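Local atomic coordinates of GPI-anchored protein LLG1 (Arabidopsis thaliana, PDB entry 6A5D), a protein that probably acts at the plant cell surface as a GPI-anchored co-receptor that helps receptor kinases perceive RALF peptides. Residues V28-M33 and A75-S80; G54-F59 and N95-G100. All coordinates share one frame; numbering follows the deposited sequence.

Contact 1: residues V28-M33 and A75-S80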
ATOM      1  N   VAL A  28       3.412   1.871 -13.724  1.00 12.44           N
ATOM      2  CA  VAL A  28       2.104   1.420 -13.248  1.00 12.42           C
ATOM      3  C   VAL A  28       1.192   2.623 -13.081  1.00 13.60           C
ATOM      4  O   VAL A  28       1.558   3.616 -12.442  1.00 15.74           O
ATOM      5  CB  VAL A  28       2.247   0.646 -11.922  1.00 11.08           C
ATOM      6  CG1 VAL A  28       0.867   0.248 -11.355  1.00 12.26           C
ATOM      7  CG2 VAL A  28       3.146  -0.577 -12.106  1.00 13.16           C
ATOM      8  N   ASN A  29       0.004   2.550 -13.675  1.00 12.24           N
ATOM      9  CA  ASN A  29      -0.919   3.692 -13.679  1.00 12.64           C
ATOM     10  C   ASN A  29      -1.794   3.683 -12.424  1.00 11.90           C
ATOM     11  O   ASN A  29      -3.003   3.438 -12.459  1.00 12.76           O
ATOM     12  CB  ASN A  29      -1.759   3.712 -14.947  1.00 14.82           C
ATOM     13  CG  ASN A  29      -2.353   5.081 -15.226  1.00 15.50           C
ATOM     14  OD1 ASN A  29      -2.331   5.978 -14.370  1.00 17.10           O
ATOM     15  ND2 ASN A  29      -2.904   5.248 -16.423  1.00 20.55           N
ATOM     16  N   PHE A  30      -1.154   3.997 -11.296  1.00 10.74           N
ATOM     17  CA  PHE A  30      -1.855   3.975 -10.018  1.00 12.97           C
ATOM     18  C   PHE A  30      -3.055   4.910 -10.006  1.00 11.05           C
ATOM     19  O   PHE A  30      -4.057   4.609  -9.346  1.00 10.57           O
ATOM     20  CB  PHE A  30      -0.886   4.311  -8.886  1.00 11.73           C
ATOM     21  CG  PHE A  30       0.016   3.174  -8.520  1.00  9.60           C
ATOM     22  CD1 PHE A  30      -0.497   2.093  -7.848  1.00 10.69           C
ATOM     23  CD2 PHE A  30       1.379   3.195  -8.820  1.00 11.91           C
ATOM     24  CE1 PHE A  30       0.306   1.022  -7.493  1.00 10.66           C
ATOM     25  CE2 PHE A  30       2.190   2.136  -8.469  1.00 10.11           C
ATOM     26  CZ  PHE A  30       1.659   1.045  -7.800  1.00  8.78           C
ATOM     27  N   GLU A  31      -2.993   6.011 -10.765  1.00 10.72           N
ATOM     28  CA  GLU A  31      -4.085   6.980 -10.759  1.00 14.89           C
ATOM     29  C   GLU A  31      -5.430   6.335 -11.063  1.00 14.56           C
ATOM     30  O   GLU A  31      -6.452   6.698 -10.465  1.00 12.60           O
ATOM     31  CB  GLU A  31      -3.814   8.096 -11.765  1.00 15.45           C
ATOM     32  CG  GLU A  31      -4.930   9.141 -11.727  1.00 17.62           C
ATOM     33  CD  GLU A  31      -4.707  10.311 -12.652  1.00 21.87           C
ATOM     34  OE1 GLU A  31      -3.664  10.353 -13.330  1.00 20.94           O
ATOM     35  OE2 GLU A  31      -5.582  11.214 -12.660  1.00 24.34           O
ATOM     36  N   PHE A  32      -5.448   5.357 -11.964  1.00 14.96           N
ATOM     37  CA  PHE A  32      -6.691   4.801 -12.476  1.00 12.08           C
ATOM     38  C   PHE A  32      -6.956   3.369 -12.042  1.00 14.33           C
ATOM     39  O   PHE A  32      -7.852   2.714 -12.586  1.00 12.73           O
ATOM     40  CB  PHE A  32      -6.779   4.970 -13.995  1.00 17.53           C
ATOM     41  CG  PHE A  32      -6.969   6.393 -14.409  1.00 18.56           C
ATOM     42  CD1 PHE A  32      -8.188   7.020 -14.196  1.00 20.65           C
ATOM     43  CD2 PHE A  32      -5.927   7.124 -14.953  1.00 18.67           C
ATOM     44  CE1 PHE A  32      -8.376   8.338 -14.557  1.00 22.90           C
ATOM     45  CE2 PHE A  32      -6.114   8.455 -15.313  1.00 20.16           C
ATOM     46  CZ  PHE A  32      -7.339   9.054 -15.115  1.00 21.02           C
ATOM     47  N   MET A  33      -6.212   2.870 -11.068  1.00 12.93           N
ATOM     48  CA  MET A  33      -6.453   1.536 -10.557  1.00 13.27           C
ATOM     49  C   MET A  33      -7.676   1.530  -9.655  1.00 11.80           C
ATOM     50  O   MET A  33      -8.248   2.572  -9.306  1.00 11.89           O
ATOM     51  CB  MET A  33      -5.229   1.017  -9.808  1.00 12.12           C
ATOM     52  CG  MET A  33      -4.098   0.742 -10.770  1.00  9.92           C
ATOM     53  SD  MET A  33      -2.564   0.175  -9.995  1.00 34.70           S
ATOM     54  CE  MET A  33      -3.097  -1.366  -9.234  1.00 12.16           C
ATOM     55  N   ALA A  75       6.454   4.032  -5.497  1.00 12.25           N
ATOM     56  CA  ALA A  75       5.972   3.928  -4.121  1.00 11.79           C
ATOM     57  C   ALA A  75       5.274   5.209  -3.669  1.00 12.20           C
ATOM     58  O   ALA A  75       4.153   5.164  -3.143  1.00 14.24           O
ATOM     59  CB  ALA A  75       7.114   3.556  -3.181  1.00 12.49           C
ATOM     60  N   THR A  76       5.917   6.364  -3.861  1.00 11.56           N
ATOM     61  CA  THR A  76       5.281   7.617  -3.444  1.00 13.95           C
ATOM     62  C   THR A  76       3.982   7.869  -4.208  1.00 14.20           C
ATOM     63  O   THR A  76       3.002   8.360  -3.638  1.00 13.55           O
ATOM     64  CB  THR A  76       6.248   8.804  -3.559  1.00 15.33           C
ATOM     65  OG1 THR A  76       6.689   8.953  -4.914  1.00 19.49           O
ATOM     66  CG2 THR A  76       7.455   8.616  -2.653  1.00 16.97           C
ATOM     67  N   THR A  77       3.947   7.529  -5.499  1.00 11.51           N
ATOM     68  CA  THR A  77       2.719   7.692  -6.272  1.00 12.05           C
ATOM     69  C   THR A  77       1.609   6.794  -5.737  1.00 11.17           C
ATOM     70  O   THR A  77       0.471   7.238  -5.565  1.00 13.19           O
ATOM     71  CB  THR A  77       2.956   7.447  -7.766  1.00 14.51           C
ATOM     72  OG1 THR A  77       3.915   8.387  -8.271  1.00 15.83           O
ATOM     73  CG2 THR A  77       1.652   7.622  -8.543  1.00 16.33           C
ATOM     74  N   MET A  78       1.920   5.526  -5.458  1.00 10.66           N
ATOM     75  CA  MET A  78       0.902   4.617  -4.942  1.00 11.87           C
ATOM     76  C   MET A  78       0.324   5.119  -3.629  1.00 11.40           C
ATOM     77  O   MET A  78      -0.898   5.158  -3.451  1.00 12.66           O
ATOM     78  CB  MET A  78       1.468   3.217  -4.747  1.00 11.50           C
ATOM     79  CG  MET A  78       0.415   2.308  -4.156  1.00 10.00           C
ATOM     80  SD  MET A  78       1.047   0.691  -3.674  1.00 19.44           S
ATOM     81  CE  MET A  78       2.146   1.117  -2.327  1.00 11.68           C
ATOM     82  N   PHE A  79       1.191   5.474  -2.686  1.00 10.99           N
ATOM     83  CA  PHE A  79       0.696   5.953  -1.400  1.00 12.43           C
ATOM     84  C   PHE A  79      -0.125   7.231  -1.561  1.00 11.75           C
ATOM     85  O   PHE A  79      -1.138   7.425  -0.873  1.00 15.17           O
ATOM     86  CB  PHE A  79       1.859   6.148  -0.427  1.00 13.02           C
ATOM     87  CG  PHE A  79       2.377   4.859   0.158  1.00 12.12           C
ATOM     88  CD1 PHE A  79       1.565   4.088   0.980  1.00 12.95           C
ATOM     89  CD2 PHE A  79       3.683   4.446  -0.070  1.00 12.96           C
ATOM     90  CE1 PHE A  79       2.033   2.910   1.553  1.00 15.38           C
ATOM     91  CE2 PHE A  79       4.166   3.259   0.490  1.00 14.87           C
ATOM     92  CZ  PHE A  79       3.338   2.488   1.303  1.00 15.62           C
ATOM     93  N   SER A  80       0.267   8.102  -2.492  1.00 11.34           N
ATOM     94  CA  SER A  80      -0.490   9.335  -2.685  1.00 11.46           C
ATOM     95  C   SER A  80      -1.919   9.038  -3.128  1.00 13.66           C
ATOM     96  O   SER A  80      -2.866   9.665  -2.638  1.00 12.99           O
ATOM     97  CB  SER A  80       0.229  10.264  -3.662  1.00 15.50           C
ATOM     98  OG  SER A  80       0.050   9.846  -4.999  1.00 22.59           O
TER
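The ring of Phe30 is clamped on both faces by aliphatic carbons, Val28 CG1 from its own loop over one and Met78 CB from helix 74-86 over the other. In this disulfide-braced fold of short helices and long loops, without strands, the contact lays the N-terminal loop on the helix, with a Met-aromatic pair at its heart. Met78 CB sits 3.6 Å from the centroid of the Phe30 ring and only 9° off the ring normal, a CH-pi contact centred on the face. Met78 CG stays over the same face, shifted toward CE1, and approaches Phe30 CE1 at 3.6 Å. The sulfur runs on past that side: Met78 SD lies 4.7 Å from the Phe30 centroid, 45° off the normal, an oblique approach and not one over the face. With Met78 CG anti to its backbone N (chi1 178°), the chain passes across the ring before it bends about its CG-SD bond, placing CE over a face of the Phe79 ring.

Val28 is brought over the other face by the tight turn of the loop, an inverse gamma turn centred on Asn29. Thr77 adds a looser touch through its methyl, while its OG1 is turned back to Asp73 O in the preceding turn of the chain. Phe59 and Leu67 also pack on Phe30, so the ring is enclosed by other helices as well. Replacing Phe30 with an alanine would probably open a gap between Val28 and Met78 and leave the methionine chain free to shift. Farther along the loop, Glu31 O is hydrogen-bonded to Tyr85 OH of helix 74-86, a polar fastening beside the apolar one. At the margin of the ring contact, Thr77 CG2 stands 4.2 Å from Phe30 CB.

Contact 2: residues G54-F59 and N95-G100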
ATOM      1  N   GLY A  54      -3.823  -6.441   5.560  1.00 10.16           N
ATOM      2  CA  GLY A  54      -4.049  -7.495   4.582  1.00 10.59           C
ATOM      3  C   GLY A  54      -4.573  -6.963   3.263  1.00 11.76           C
ATOM      4  O   GLY A  54      -4.145  -7.408   2.197  1.00  9.23           O
ATOM      5  N   ALA A  55      -5.499  -6.007   3.315  1.00  8.24           N
ATOM      6  CA  ALA A  55      -6.056  -5.445   2.086  1.00 10.05           C
ATOM      7  C   ALA A  55      -4.998  -4.665   1.319  1.00  9.83           C
ATOM      8  O   ALA A  55      -4.944  -4.714   0.081  1.00 11.01           O
ATOM      9  CB  ALA A  55      -7.238  -4.542   2.433  1.00 11.48           C
ATOM     10  N   PHE A  56      -4.159  -3.926   2.044  1.00  8.62           N
ATOM     11  CA  PHE A  56      -3.066  -3.195   1.421  1.00  8.31           C
ATOM     12  C   PHE A  56      -2.078  -4.137   0.738  1.00  9.61           C
ATOM     13  O   PHE A  56      -1.659  -3.881  -0.401  1.00 11.25           O
ATOM     14  CB  PHE A  56      -2.381  -2.349   2.493  1.00  9.04           C
ATOM     15  CG  PHE A  56      -1.068  -1.776   2.076  1.00  7.93           C
ATOM     16  CD1 PHE A  56      -0.993  -0.832   1.067  1.00 11.71           C
ATOM     17  CD2 PHE A  56       0.105  -2.179   2.696  1.00  9.58           C
ATOM     18  CE1 PHE A  56       0.216  -0.297   0.687  1.00 11.51           C
ATOM     19  CE2 PHE A  56       1.320  -1.634   2.321  1.00 10.03           C
ATOM     20  CZ  PHE A  56       1.371  -0.698   1.300  1.00 10.07           C
ATOM     21  N   LYS A  57      -1.690  -5.233   1.416  1.00  8.76           N
ATOM     22  CA  LYS A  57      -0.815  -6.229   0.798  1.00  9.42           C
ATOM     23  C   LYS A  57      -1.484  -6.863  -0.408  1.00  8.84           C
ATOM     24  O   LYS A  57      -0.855  -7.027  -1.461  1.00  9.72           O
ATOM     25  CB  LYS A  57      -0.446  -7.301   1.824  1.00  9.56           C
ATOM     26  CG  LYS A  57       0.630  -6.814   2.795  1.00 10.18           C
ATOM     27  CD  LYS A  57       1.000  -7.826   3.876  1.00  9.96           C
ATOM     28  CE  LYS A  57       2.079  -7.244   4.780  1.00 10.24           C
ATOM     29  NZ  LYS A  57       2.603  -8.252   5.759  1.00 10.87           N
ATOM     30  N   ASP A  58      -2.781  -7.175  -0.298  1.00  9.35           N
ATOM     31  CA  ASP A  58      -3.494  -7.754  -1.435  1.00  9.18           C
ATOM     32  C   ASP A  58      -3.492  -6.808  -2.634  1.00 10.38           C
ATOM     33  O   ASP A  58      -3.380  -7.250  -3.787  1.00  9.10           O
ATOM     34  CB  ASP A  58      -4.910  -8.151  -1.030  1.00 11.88           C
ATOM     35  CG  ASP A  58      -4.953  -9.436  -0.218  1.00 12.14           C
ATOM     36  OD1 ASP A  58      -3.997 -10.235  -0.297  1.00 12.98           O
ATOM     37  OD2 ASP A  58      -5.953  -9.662   0.489  1.00 12.44           O
ATOM     38  N   PHE A  59      -3.573  -5.499  -2.373  1.00 10.73           N
ATOM     39  CA  PHE A  59      -3.544  -4.500  -3.438  1.00  8.44           C
ATOM     40  C   PHE A  59      -2.140  -4.327  -4.004  1.00 10.35           C
ATOM     41  O   PHE A  59      -1.962  -4.233  -5.228  1.00 10.94           O
ATOM     42  CB  PHE A  59      -4.029  -3.149  -2.895  1.00 10.16           C
ATOM     43  CG  PHE A  59      -3.947  -2.030  -3.910  1.00 10.50           C
ATOM     44  CD1 PHE A  59      -5.020  -1.777  -4.760  1.00  9.31           C
ATOM     45  CD2 PHE A  59      -2.800  -1.245  -4.026  1.00 10.66           C
ATOM     46  CE1 PHE A  59      -4.945  -0.753  -5.705  1.00  9.55           C
ATOM     47  CE2 PHE A  59      -2.720  -0.221  -4.972  1.00 10.71           C
ATOM     48  CZ  PHE A  59      -3.788   0.015  -5.819  1.00 11.27           C
ATOM     49  N   ASN A  95       2.364   1.652   9.172  1.00 12.68           N
ATOM     50  CA  ASN A  95       2.335   1.466  10.624  1.00 11.03           C
ATOM     51  C   ASN A  95       1.591   0.195  10.992  1.00 12.46           C
ATOM     52  O   ASN A  95       2.085  -0.614  11.789  1.00 10.40           O
ATOM     53  CB  ASN A  95       1.665   2.668  11.296  1.00 12.22           C
ATOM     54  CG  ASN A  95       2.532   3.906  11.273  1.00 18.57           C
ATOM     55  OD1 ASN A  95       3.737   3.827  11.067  1.00 17.42           O
ATOM     56  ND2 ASN A  95       1.919   5.062  11.507  1.00 25.52           N
ATOM     57  N   GLN A  96       0.391   0.003  10.423  1.00 12.54           N
ATOM     58  CA  GLN A  96      -0.405  -1.177  10.762  1.00 11.06           C
ATOM     59  C   GLN A  96       0.322  -2.468  10.409  1.00 10.97           C
ATOM     60  O   GLN A  96       0.321  -3.423  11.196  1.00  9.73           O
ATOM     61  CB  GLN A  96      -1.758  -1.169  10.044  1.00 11.19           C
ATOM     62  CG  GLN A  96      -2.672  -0.012  10.376  1.00 11.23           C
ATOM     63  CD  GLN A  96      -3.779   0.128   9.353  1.00 11.51           C
ATOM     64  OE1 GLN A  96      -3.541  -0.017   8.136  1.00 13.85           O
ATOM     65  NE2 GLN A  96      -5.001   0.401   9.825  1.00 12.43           N
ATOM     66  N   CYS A  97       0.936  -2.531   9.220  1.00  9.91           N
ATOM     67  CA  CYS A  97       1.613  -3.759   8.826  1.00 10.37           C
ATOM     68  C   CYS A  97       2.832  -4.002   9.708  1.00 11.26           C
ATOM     69  O   CYS A  97       3.129  -5.149  10.066  1.00  9.68           O
ATOM     70  CB  CYS A  97       2.005  -3.702   7.347  1.00 10.32           C
ATOM     71  SG  CYS A  97       0.646  -3.893   6.190  1.00 10.20           S
ATOM     72  N   LYS A  98       3.557  -2.937  10.064  1.00  9.39           N
ATOM     73  CA  LYS A  98       4.722  -3.115  10.922  1.00 12.08           C
ATOM     74  C   LYS A  98       4.309  -3.574  12.312  1.00 12.83           C
ATOM     75  O   LYS A  98       5.094  -4.247  12.991  1.00 13.82           O
ATOM     76  CB  LYS A  98       5.553  -1.833  10.979  1.00 12.34           C
ATOM     77  CG  LYS A  98       6.371  -1.571   9.716  1.00 13.02           C
ATOM     78  CD  LYS A  98       6.923  -0.152   9.674  1.00 18.60           C
ATOM     79  CE  LYS A  98       7.948   0.124  10.719  1.00 23.47           C
ATOM     80  NZ  LYS A  98       8.425   1.530  10.523  1.00 27.06           N
ATOM     81  N   GLU A  99       3.071  -3.274  12.724  1.00 13.06           N
ATOM     82  CA  GLU A  99       2.520  -3.821  13.961  1.00 13.15           C
ATOM     83  C   GLU A  99       2.191  -5.304  13.861  1.00 14.19           C
ATOM     84  O   GLU A  99       2.050  -5.968  14.895  1.00 19.23           O
ATOM     85  CB  GLU A  99       1.313  -3.009  14.446  1.00 12.77           C
ATOM     86  CG  GLU A  99       1.660  -1.578  14.828  1.00 13.47           C
ATOM     87  CD  GLU A  99       0.487  -0.799  15.410  1.00 15.99           C
ATOM     88  OE1 GLU A  99      -0.638  -1.343  15.508  1.00 14.08           O
ATOM     89  OE2 GLU A  99       0.720   0.364  15.817  1.00 18.20           O
ATOM     90  N   GLY A 100       1.990  -5.812  12.652  1.00 13.57           N
ATOM     91  CA  GLY A 100       1.596  -7.188  12.473  1.00 14.93           C
ATOM     92  C   GLY A 100       2.759  -8.150  12.501  1.00 14.20           C
ATOM     93  O   GLY A 100       3.924  -7.775  12.400  1.00 14.02           O
TER
HETATM   94  O   HOH W   1       1.906  -7.971   9.135  1.00 14.21           O
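A sulfur-aromatic contact beside a disulfide joins helix 49-60 to helix 92-99, on the buried side of both. The cysteine is Cys97, bonded to Cys53 just ahead of the 54-59 segment, and this cross-link between two helices of the fold brings the sulfur close to the side chains of the next turn. Cys97 SG lies at the edge of the Phe56 ring, 5.2 Å from its centroid and 79° off the normal, so it is close to the ring plane. The nearest ring atom is CD2, with Phe56 CD2 and Cys97 SG 3.9 Å apart. The ring is directed there with Phe56 CG anti to the backbone N (chi1 167°). Phe93, one turn before Cys97, meets the same ring with the two planes at about 25°, and Ile82 of helix 74-86 also packs on it.

Lys57 reaches the sulfur from another side, roughly at right angles to the approach of Phe56. Its chain is extended beyond CG, which carries the aliphatic part past the disulfide, and Lys57 CE touches Cys97 SG at 3.9 Å. The methylenes of Lys57 lie along the disulfide sulfur while its ammonium is hydrogen-bonded to Gly103 O and Glu105 O, which joins helix 49-60 to the loop after helix 92-99. A water gives a second, looser route between the helices: Lys57 NZ makes a weak bond of 3.5 Å to it, and it lies 3.2 Å from Cys97 O.

How the contacts relate
From the N terminus the chain enters contact 1 with loop 28-33, then passes through helix 49-60, which supplies the 54-59 half of contact 2, before helix 74-86 returns to close contact 1 on the loop. Helix 92-99, next in the chain, closes contact 2. The two closures therefore cross instead of nesting. Their centres lie about 17 Å apart, on opposite sides of the chain's centre, yet they meet in a common core: Phe79 CE1 packs 3.7 Å from Phe56 CZ, and Met33 CE 3.7 Å from Phe59 CZ. Helix 49-60 also packs, through Phe56 and Phe59, against both halves of contact 1, joining the N-terminal loop and helix 74-86 to helix 92-99.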